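Luciferase-like monooxygenase (PDB 4US5) probably acts as a monooxygenase of the bacterial luciferase family, inserting an oxygen atom from molecular oxygen into an organic substrate. Local coordinates at residues 36-41 against 325-330; 188-193 against 221-226; 242-247 against 272-277. All coordinates share one frame; numbering follows the deposited sequence. Where two conformers were deposited one is given.

Contact 1: residues 36-41 against 325-330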
loop_
_atom_site.group_PDB
_atom_site.type_symbol
_atom_site.label_atom_id
_atom_site.label_comp_id
_atom_site.label_asym_id
_atom_site.label_seq_id
_atom_site.Cartn_x
_atom_site.Cartn_y
_atom_site.Cartn_z
ATOM N N ASP B 36 -0.800 4.860 -20.214
ATOM C CA ASP B 36 -2.239 5.007 -20.200
ATOM C C ASP B 36 -2.700 5.728 -21.485
ATOM O O ASP B 36 -3.588 5.218 -22.206
ATOM C CB ASP B 36 -2.648 5.805 -18.940
ATOM C CG ASP B 36 -4.149 5.876 -18.707
ATOM O OD1 ASP B 36 -4.871 4.917 -18.949
ATOM O OD2 ASP B 36 -4.582 6.920 -18.161
ATOM N N ARG B 37 -2.110 6.863 -21.768
ATOM C CA ARG B 37 -2.487 7.678 -22.957
ATOM C C ARG B 37 -2.260 6.926 -24.262
ATOM O O ARG B 37 -3.042 7.061 -25.182
ATOM C CB ARG B 37 -1.683 8.969 -22.990
ATOM C CG ARG B 37 -2.178 9.931 -21.908
ATOM C CD ARG B 37 -1.605 11.317 -22.013
ATOM N NE ARG B 37 -0.146 11.314 -22.253
ATOM C CZ ARG B 37 0.785 11.322 -21.278
ATOM N NH1 ARG B 37 0.439 11.341 -19.989
ATOM N NH2 ARG B 37 2.073 11.344 -21.592
ATOM N N LEU B 38 -1.186 6.153 -24.335
ATOM C CA LEU B 38 -0.813 5.473 -25.587
ATOM C C LEU B 38 -1.589 4.206 -25.894
ATOM O O LEU B 38 -1.530 3.722 -27.017
ATOM C CB LEU B 38 0.679 5.154 -25.589
ATOM C CG LEU B 38 1.614 6.344 -25.715
ATOM C CD1 LEU B 38 3.051 5.871 -25.588
ATOM C CD2 LEU B 38 1.408 7.080 -27.034
ATOM N N GLY B 39 -2.283 3.658 -24.927
ATOM C CA GLY B 39 -3.102 2.473 -25.118
ATOM C C GLY B 39 -2.483 1.165 -24.692
ATOM O O GLY B 39 -2.890 0.107 -25.143
ATOM N N TYR B 40 -1.480 1.213 -23.808
ATOM C CA TYR B 40 -1.016 -0.036 -23.180
ATOM C C TYR B 40 -2.144 -0.659 -22.351
ATOM O O TYR B 40 -2.994 0.052 -21.789
ATOM C CB TYR B 40 0.260 0.227 -22.344
ATOM C CG TYR B 40 1.525 0.429 -23.164
ATOM C CD1 TYR B 40 1.763 1.593 -23.851
ATOM C CD2 TYR B 40 2.531 -0.543 -23.168
ATOM C CE1 TYR B 40 2.937 1.768 -24.587
ATOM C CE2 TYR B 40 3.702 -0.391 -23.889
ATOM C CZ TYR B 40 3.906 0.753 -24.606
ATOM O OH TYR B 40 5.041 0.932 -25.331
ATOM N N GLU B 41 -2.159 -1.977 -22.259
ATOM C CA GLU B 41 -3.236 -2.712 -21.587
ATOM C C GLU B 41 -3.173 -2.644 -20.067
ATOM O O GLU B 41 -4.195 -2.419 -19.416
ATOM C CB GLU B 41 -3.249 -4.198 -21.971
ATOM C CG GLU B 41 -3.384 -4.459 -23.433
ATOM C CD GLU B 41 -4.684 -3.970 -24.026
ATOM O OE1 GLU B 41 -5.742 -4.057 -23.320
ATOM O OE2 GLU B 41 -4.603 -3.429 -25.156
ATOM N N SER B 325 11.454 4.907 -26.088
ATOM C CA SER B 325 11.340 3.475 -26.379
ATOM C C SER B 325 9.895 3.023 -26.337
ATOM O O SER B 325 9.393 2.409 -27.288
ATOM C CB SER B 325 12.252 2.652 -25.435
ATOM O OG SER B 325 12.217 1.258 -25.767
ATOM N N TYR B 326 9.157 3.406 -25.278
ATOM C CA TYR B 326 7.793 3.017 -25.163
ATOM C C TYR B 326 6.864 3.692 -26.177
ATOM O O TYR B 326 5.881 3.101 -26.596
ATOM C CB TYR B 326 7.280 3.213 -23.694
ATOM C CG TYR B 326 7.798 2.170 -22.747
ATOM C CD1 TYR B 326 8.991 2.343 -22.080
ATOM C CD2 TYR B 326 7.078 0.995 -22.490
ATOM C CE1 TYR B 326 9.487 1.377 -21.198
ATOM C CE2 TYR B 326 7.579 0.026 -21.613
ATOM C CZ TYR B 326 8.780 0.226 -20.980
ATOM O OH TYR B 326 9.249 -0.727 -20.049
ATOM N N ARG B 327 7.151 4.958 -26.516
ATOM C CA ARG B 327 6.410 5.677 -27.555
ATOM C C ARG B 327 6.578 5.006 -28.917
ATOM O O ARG B 327 5.619 4.768 -29.617
ATOM C CB ARG B 327 6.927 7.104 -27.682
ATOM C CG ARG B 327 6.346 8.046 -26.695
ATOM C CD ARG B 327 6.368 9.470 -27.272
ATOM N NE ARG B 327 6.245 10.443 -26.223
ATOM C CZ ARG B 327 5.083 10.947 -25.824
ATOM N NH1 ARG B 327 3.953 10.566 -26.412
ATOM N NH2 ARG B 327 5.052 11.837 -24.828
ATOM N N LEU B 328 7.803 4.681 -29.248
ATOM C CA LEU B 328 8.106 4.038 -30.550
ATOM C C LEU B 328 7.473 2.668 -30.650
ATOM O O LEU B 328 6.923 2.292 -31.700
ATOM C CB LEU B 328 9.610 3.935 -30.760
ATOM C CG LEU B 328 10.371 5.219 -30.968
ATOM C CD1 LEU B 328 11.858 4.947 -30.888
ATOM C CD2 LEU B 328 9.995 5.900 -32.301
ATOM N N LEU B 329 7.447 1.927 -29.532
ATOM C CA LEU B 329 6.785 0.631 -29.516
ATOM C C LEU B 329 5.262 0.716 -29.725
ATOM O O LEU B 329 4.680 -0.098 -30.439
ATOM C CB LEU B 329 7.071 -0.128 -28.197
ATOM C CG LEU B 329 8.436 -0.740 -28.031
ATOM C CD1 LEU B 329 8.649 -1.189 -26.572
ATOM C CD2 LEU B 329 8.574 -1.911 -28.993
ATOM N N ALA B 330 4.617 1.664 -29.063
ATOM C CA ALA B 330 3.209 1.848 -29.235
ATOM C C ALA B 330 2.880 2.092 -30.722
ATOM O O ALA B 330 1.872 1.594 -31.226
ATOM C CB ALA B 330 2.712 3.017 -28.408
HETATM O O HOH W 1 0.803 10.734 -25.346
HETATM O O HOH W 2 3.043 12.899 -23.725
#
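One short direct hydrogen bond joins the two segments. Tyr40 sends its hydroxyl into the side of helix 319-332, where OH donates to Tyr326 O at 2.6 Å. The donor sits in the carbonyl plane on a lone pair, with a C=O...donor angle of 119°. The same oxygen accepts the helical bond from Ala330 N at 3.1 Å, so two donors grip it. The Tyr40 ring, with CG anti to its own carbonyl carbon (chi1 -75°), meets that oxygen at its edge.

Apolar packing surrounds the bond. The side chains of Tyr326 and Tyr40 cross at about a right angle, their ring planes inclined by 54°, with Tyr326 CD2 3.8 Å from Tyr40 CZ, while the Tyr326 hydroxyl reaches Val312 O. Ala330 CB touches both Tyr40 CE1 and Leu38 CD1, 4.0 Å from the latter, and the same leucine methyl rests against Arg327 CA.

Charge and water occupy the exposed side, at Arg37 and Arg327. The two guanidinium groups, alike in charge, approach to 4.4 Å between their NH2 atoms. Water 2 accepts from both NH2 atoms, and water 1 joins Arg37 NE to Arg327 NH1, weakly at the second bond.

Helix 21-38 ends here in a Schellman motif at Gly39, whose positive phi turns the chain toward strand 42-45. Packing of the first helix against the last is characteristic of a closed TIM barrel.

Contact 2: residues 188-193 against 221-226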
loop_
_atom_site.group_PDB
_atom_site.type_symbol
_atom_site.label_atom_id
_atom_site.label_comp_id
_atom_site.label_asym_id
_atom_site.label_seq_id
_atom_site.Cartn_x
_atom_site.Cartn_y
_atom_site.Cartn_z
ATOM N N TYR B 188 -1.167 -16.312 -17.042
ATOM C CA TYR B 188 0.210 -16.604 -16.825
ATOM C C TYR B 188 1.090 -15.646 -17.588
ATOM O O TYR B 188 0.870 -15.428 -18.755
ATOM C CB TYR B 188 0.502 -18.033 -17.295
ATOM C CG TYR B 188 1.911 -18.498 -17.099
ATOM C CD1 TYR B 188 2.469 -18.563 -15.857
ATOM C CD2 TYR B 188 2.679 -18.948 -18.187
ATOM C CE1 TYR B 188 3.763 -19.049 -15.669
ATOM C CE2 TYR B 188 3.984 -19.401 -18.022
ATOM C CZ TYR B 188 4.515 -19.469 -16.765
ATOM O OH TYR B 188 5.782 -19.953 -16.571
ATOM N N ALA B 189 2.099 -15.098 -16.909
ATOM C CA ALA B 189 3.070 -14.239 -17.555
ATOM C C ALA B 189 4.452 -14.843 -17.391
ATOM O O ALA B 189 4.940 -15.021 -16.275
ATOM C CB ALA B 189 3.018 -12.858 -16.953
ATOM N N TYR B 190 5.079 -15.180 -18.511
ATOM C CA TYR B 190 6.415 -15.786 -18.509
ATOM C C TYR B 190 7.507 -14.775 -18.741
ATOM O O TYR B 190 7.512 -14.060 -19.756
ATOM C CB TYR B 190 6.545 -16.878 -19.589
ATOM C CG TYR B 190 7.843 -17.657 -19.500
ATOM C CD1 TYR B 190 7.963 -18.733 -18.662
ATOM C CD2 TYR B 190 8.947 -17.299 -20.264
ATOM C CE1 TYR B 190 9.160 -19.454 -18.581
ATOM C CE2 TYR B 190 10.141 -18.001 -20.190
ATOM C CZ TYR B 190 10.241 -19.078 -19.316
ATOM O OH TYR B 190 11.423 -19.780 -19.233
ATOM N N ALA B 191 8.492 -14.778 -17.857
ATOM C CA ALA B 191 9.656 -13.891 -17.982
ATOM C C ALA B 191 10.742 -14.429 -18.913
ATOM O O ALA B 191 11.755 -14.974 -18.465
ATOM C CB ALA B 191 10.244 -13.576 -16.593
ATOM N N HIS B 192 10.582 -14.144 -20.192
ATOM C CA HIS B 192 11.539 -14.551 -21.193
ATOM C C HIS B 192 12.925 -13.977 -20.902
ATOM O O HIS B 192 13.956 -14.662 -21.097
ATOM C CB HIS B 192 11.071 -14.121 -22.560
ATOM C CG HIS B 192 12.131 -14.204 -23.589
ATOM N ND1 HIS B 192 12.548 -15.398 -24.134
ATOM C CD2 HIS B 192 12.984 -13.260 -24.049
ATOM C CE1 HIS B 192 13.559 -15.168 -24.954
ATOM N NE2 HIS B 192 13.800 -13.868 -24.965
ATOM N N PHE B 193 12.954 -12.746 -20.401
ATOM C CA PHE B 193 14.204 -12.060 -20.183
ATOM C C PHE B 193 14.975 -12.654 -19.017
ATOM O O PHE B 193 16.156 -12.374 -18.848
ATOM C CB PHE B 193 13.973 -10.552 -19.958
ATOM C CG PHE B 193 13.237 -10.215 -18.682
ATOM C CD1 PHE B 193 11.860 -10.290 -18.617
ATOM C CD2 PHE B 193 13.919 -9.758 -17.565
ATOM C CE1 PHE B 193 11.184 -9.961 -17.467
ATOM C CE2 PHE B 193 13.249 -9.438 -16.409
ATOM C CZ PHE B 193 11.872 -9.519 -16.361
ATOM N N PRO B 221 -1.977 -16.167 -21.905
ATOM C CA PRO B 221 -0.544 -16.003 -21.785
ATOM C C PRO B 221 -0.059 -14.580 -22.101
ATOM O O PRO B 221 -0.444 -13.988 -23.121
ATOM C CB PRO B 221 0.015 -17.029 -22.807
ATOM C CG PRO B 221 -1.157 -17.561 -23.579
ATOM C CD PRO B 221 -2.341 -16.726 -23.223
ATOM N N ILE B 222 0.837 -14.086 -21.256
ATOM C CA ILE B 222 1.598 -12.874 -21.501
ATOM C C ILE B 222 3.075 -13.270 -21.557
ATOM O O ILE B 222 3.528 -14.100 -20.761
ATOM C CB ILE B 222 1.391 -11.863 -20.329
ATOM C CG1 ILE B 222 0.005 -11.245 -20.451
ATOM C CG2 ILE B 222 2.468 -10.792 -20.320
ATOM C CD1 ILE B 222 -0.312 -10.217 -19.374
ATOM N N LEU B 223 3.828 -12.648 -22.449
ATOM C CA LEU B 223 5.260 -12.802 -22.481
ATOM C C LEU B 223 5.944 -11.516 -21.984
ATOM O O LEU B 223 5.745 -10.458 -22.578
ATOM C CB LEU B 223 5.691 -13.082 -23.908
ATOM C CG LEU B 223 7.087 -13.614 -24.150
ATOM C CD1 LEU B 223 7.287 -14.950 -23.460
ATOM C CD2 LEU B 223 7.327 -13.728 -25.643
ATOM N N SER B 224 6.677 -11.606 -20.877
ATOM C CA SER B 224 7.446 -10.475 -20.382
ATOM C C SER B 224 8.806 -10.458 -21.010
ATOM O O SER B 224 9.541 -11.460 -20.966
ATOM C CB SER B 224 7.528 -10.471 -18.865
ATOM O OG SER B 224 6.222 -10.402 -18.347
ATOM N N VAL B 225 9.148 -9.315 -21.572
ATOM C CA VAL B 225 10.334 -9.132 -22.380
ATOM C C VAL B 225 10.971 -7.803 -22.024
ATOM O O VAL B 225 10.271 -6.825 -21.803
ATOM C CB VAL B 225 10.014 -9.116 -23.895
ATOM C CG1 VAL B 225 9.753 -10.523 -24.409
ATOM C CG2 VAL B 225 8.843 -8.197 -24.220
ATOM N N VAL B 226 12.300 -7.777 -22.001
ATOM C CA VAL B 226 13.039 -6.552 -22.024
ATOM C C VAL B 226 13.162 -6.067 -23.459
ATOM O O VAL B 226 13.501 -6.845 -24.400
ATOM C CB VAL B 226 14.436 -6.727 -21.420
ATOM C CG1 VAL B 226 15.333 -5.564 -21.751
ATOM C CG2 VAL B 226 14.346 -6.895 -19.937
#
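Phe193 lays its ring beside strand 221-229 just beyond the end of strand 188-191, and its torsion explains how. CG stands between the backbone N and the carbonyl carbon, the crowded position (chi1 67°), which brings the ring edge to the neighbouring backbone: CD1 lies 3.5 Å from Ser224 O, near the ring plane. CE1 continues along the same side to Ser224 CB. Val226 crosses the phenylalanine at about a right angle, its CG2 reaching Phe193 CB at 3.7 Å.

His192 turns the other way. With CG anti to the backbone N, it brings CB to 4.0 Å from Leu223 CD1, and its ring nitrogens are engaged by Thr199 OG1 and Pro284 O. Leu223 also stretches that methyl obliquely toward the Tyr190 ring, on the face of the sheet that carries Tyr188 and Pro221. On the other face Ala189 CB meets Ile222 CB at 3.9 Å.

Parallel pairing sets this pattern, the short strands running 26° apart. Tyr188 O receives Ile222 N at 2.8 Å with an N-H...O angle of 167°, and Ile222 O receives Tyr190 N in its carbonyl plane. Ser224 N, by contrast, approaches Tyr190 O from above the carbonyl plane. An inverse gamma turn centred on Ala191 follows, and the bond from His192 N to Ser224 O is weak.

Both strands belong to a beta-alpha-beta unit of the TIM barrel, with helix 199-209 as the crossover. The chemistry implies a seam fixed by backbone bonds and flanked by apolar groups, its regular pairing fading where His192 and Phe193 leave the strand.

Contact 3: residues 242-247 against 272-277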
loop_
_atom_site.group_PDB
_atom_site.type_symbol
_atom_site.label_atom_id
_atom_site.label_comp_id
_atom_site.label_asym_id
_atom_site.label_seq_id
_atom_site.Cartn_x
_atom_site.Cartn_y
_atom_site.Cartn_z
ATOM N N THR B 242 24.067 0.492 -21.517
ATOM C CA THR B 242 23.779 0.497 -20.084
ATOM C C THR B 242 23.533 -0.894 -19.537
ATOM O O THR B 242 24.131 -1.313 -18.525
ATOM C CB THR B 242 22.533 1.377 -19.818
ATOM O OG1 THR B 242 22.875 2.734 -20.064
ATOM C CG2 THR B 242 21.974 1.215 -18.401
ATOM N N HIS B 243 22.665 -1.635 -20.209
ATOM C CA HIS B 243 22.313 -2.952 -19.746
ATOM C C HIS B 243 23.486 -3.932 -19.874
ATOM O O HIS B 243 23.697 -4.790 -19.019
ATOM C CB HIS B 243 21.123 -3.455 -20.530
ATOM C CG HIS B 243 20.279 -4.404 -19.767
ATOM N ND1 HIS B 243 19.046 -4.798 -20.205
ATOM C CD2 HIS B 243 20.467 -5.008 -18.573
ATOM C CE1 HIS B 243 18.515 -5.627 -19.324
ATOM N NE2 HIS B 243 19.340 -5.732 -18.304
ATOM N N ARG B 244 24.176 -3.842 -21.001
ATOM C CA ARG B 244 25.319 -4.672 -21.254
ATOM C C ARG B 244 26.357 -4.494 -20.131
ATOM O O ARG B 244 26.895 -5.486 -19.612
ATOM C CB ARG B 244 25.917 -4.329 -22.604
ATOM C CG ARG B 244 25.057 -4.708 -23.783
ATOM C CD ARG B 244 25.665 -4.239 -25.087
ATOM N NE ARG B 244 26.911 -4.950 -25.354
ATOM C CZ ARG B 244 27.961 -4.433 -25.975
ATOM N NH1 ARG B 244 27.943 -3.195 -26.433
ATOM N NH2 ARG B 244 29.069 -5.181 -26.119
ATOM N N LEU B 245 26.651 -3.242 -19.802
ATOM C CA LEU B 245 27.676 -2.931 -18.765
ATOM C C LEU B 245 27.187 -3.338 -17.394
ATOM O O LEU B 245 27.959 -3.832 -16.587
ATOM C CB LEU B 245 28.029 -1.449 -18.775
ATOM C CG LEU B 245 29.050 -0.977 -17.716
ATOM C CD1 LEU B 245 30.340 -1.767 -17.838
ATOM C CD2 LEU B 245 29.312 0.515 -17.849
ATOM N N PHE B 246 25.874 -3.199 -17.149
ATOM C CA PHE B 246 25.318 -3.649 -15.873
ATOM C C PHE B 246 25.586 -5.128 -15.714
ATOM O O PHE B 246 26.005 -5.582 -14.647
ATOM C CB PHE B 246 23.804 -3.337 -15.776
ATOM C CG PHE B 246 23.178 -3.695 -14.447
ATOM C CD1 PHE B 246 23.342 -2.893 -13.339
ATOM C CD2 PHE B 246 22.419 -4.853 -14.329
ATOM C CE1 PHE B 246 22.776 -3.225 -12.114
ATOM C CE2 PHE B 246 21.839 -5.203 -13.117
ATOM C CZ PHE B 246 22.002 -4.381 -12.008
ATOM N N HIS B 247 25.443 -5.892 -16.789
ATOM C CA HIS B 247 25.737 -7.320 -16.692
ATOM C C HIS B 247 27.220 -7.638 -16.495
ATOM O O HIS B 247 27.550 -8.550 -15.771
ATOM C CB HIS B 247 25.231 -8.091 -17.907
ATOM C CG HIS B 247 23.867 -8.641 -17.721
ATOM N ND1 HIS B 247 22.741 -7.863 -17.865
ATOM C CD2 HIS B 247 23.438 -9.866 -17.339
ATOM C CE1 HIS B 247 21.675 -8.586 -17.586
ATOM N NE2 HIS B 247 22.070 -9.817 -17.311
ATOM N N GLY B 272 36.822 -7.406 -21.835
ATOM C CA GLY B 272 36.197 -7.737 -20.564
ATOM C C GLY B 272 35.003 -8.665 -20.721
ATOM O O GLY B 272 34.599 -8.975 -21.827
ATOM N N PRO B 273 34.450 -9.127 -19.600
ATOM C CA PRO B 273 33.265 -9.954 -19.663
ATOM C C PRO B 273 32.148 -9.279 -20.463
ATOM O O PRO B 273 31.931 -8.058 -20.357
ATOM C CB PRO B 273 32.860 -10.123 -18.193
ATOM C CG PRO B 273 34.081 -9.771 -17.392
ATOM C CD PRO B 273 34.812 -8.767 -18.208
ATOM N N ASP B 274 31.485 -10.066 -21.302
ATOM C CA ASP B 274 30.239 -9.648 -21.944
ATOM C C ASP B 274 29.289 -10.852 -21.877
ATOM O O ASP B 274 29.118 -11.571 -22.870
ATOM C CB ASP B 274 30.517 -9.199 -23.374
ATOM C CG ASP B 274 29.348 -8.456 -23.998
ATOM O OD1 ASP B 274 28.204 -8.607 -23.509
ATOM O OD2 ASP B 274 29.585 -7.719 -24.963
ATOM N N PRO B 275 28.737 -11.118 -20.681
ATOM C CA PRO B 275 27.836 -12.241 -20.482
ATOM C C PRO B 275 26.709 -12.288 -21.514
ATOM O O PRO B 275 26.349 -13.373 -21.957
ATOM C CB PRO B 275 27.245 -11.999 -19.088
ATOM C CG PRO B 275 28.197 -11.107 -18.408
ATOM C CD PRO B 275 28.866 -10.293 -19.463
ATOM N N LEU B 276 26.193 -11.136 -21.925
ATOM C CA LEU B 276 25.074 -11.130 -22.870
ATOM C C LEU B 276 25.515 -11.583 -24.283
ATOM O O LEU B 276 24.737 -12.190 -25.021
ATOM C CB LEU B 276 24.429 -9.759 -22.939
ATOM C CG LEU B 276 23.874 -9.251 -21.616
ATOM C CD1 LEU B 276 23.318 -7.855 -21.792
ATOM C CD2 LEU B 276 22.820 -10.212 -21.075
ATOM N N ALA B 277 26.745 -11.277 -24.647
ATOM C CA ALA B 277 27.286 -11.699 -25.955
ATOM C C ALA B 277 27.660 -13.183 -25.943
ATOM O O ALA B 277 27.693 -13.813 -26.980
ATOM C CB ALA B 277 28.502 -10.858 -26.314
HETATM O O HOH W 3 27.121 -8.048 -21.011
HETATM O O HOH W 4 26.376 -7.780 -25.502
#
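Asp274 OD1 is gripped by three donors: Ala277 N at 3.2 Å, and water 3 and water 4, each at 2.8 Å from OD1. The bond from Ala277 N makes an Asx motif, in which the carboxylate accepts from the backbone three residues on; the amide comes to OD1 from well above the carboxylate plane. This turn lies in the loop between helix 261-268 and strand 286-289, and it packs against helix 233-251 at the periphery of the TIM-barrel fold.

Arg244 NH2 makes the direct salt bridge, donating to Asp274 OD2 at 2.8 Å and 165°; the oxygen receives it on its syn lone pair and lies at the edge of the guanidinium. A bend at chi3 turns the arginine head back toward the aspartate, and the two flat groups are inclined by 31°. The waters double the link: water 4 accepts from Arg244 NE, while water 3 donates to Arg244 O. An alanine in place of Asp274 would lack the carboxylate that makes the salt bridge, the Asx bond and one partner of each water, and would probably loosen the turn from the helix.

Beside this polar cluster the packing is mostly by carbon atoms. Leu276, with CG anti to its carbonyl carbon, lies on the helix surface, where CD1 touches Arg244 CA at 3.8 Å. Pro275 CG rests on His247 O. The imidazole is steadied by a weak bond from ND1 to His243 O at its edge. Leu276 CD2 stands 3.7 Å from the centroid of the His247 ring, 6° off the ring normal, a CH-pi contact.

How the contacts relate
From the N terminus, residues 36-41 at the end of helix 21-38 meet 325-330 only near the C terminus, so contact 1 encloses the other two. Within that span contact 2 closes first, across the 27 residues, with helix 199-209, between 188-193 and 221-226. Contact 3 then closes a second span of 24 residues, with helix 261-268, so contacts 2 and 3 stand in series and none of the three cross. Contact 1 packs the first helix on the last, contact 2 joins neighbouring strands of the barrel wall, and contact 3 fastens a peripheral loop. Contacts 2 and 3 touch where Val226 CG1 packs 4.0 Å from His243 CE1; contact 1 stands apart.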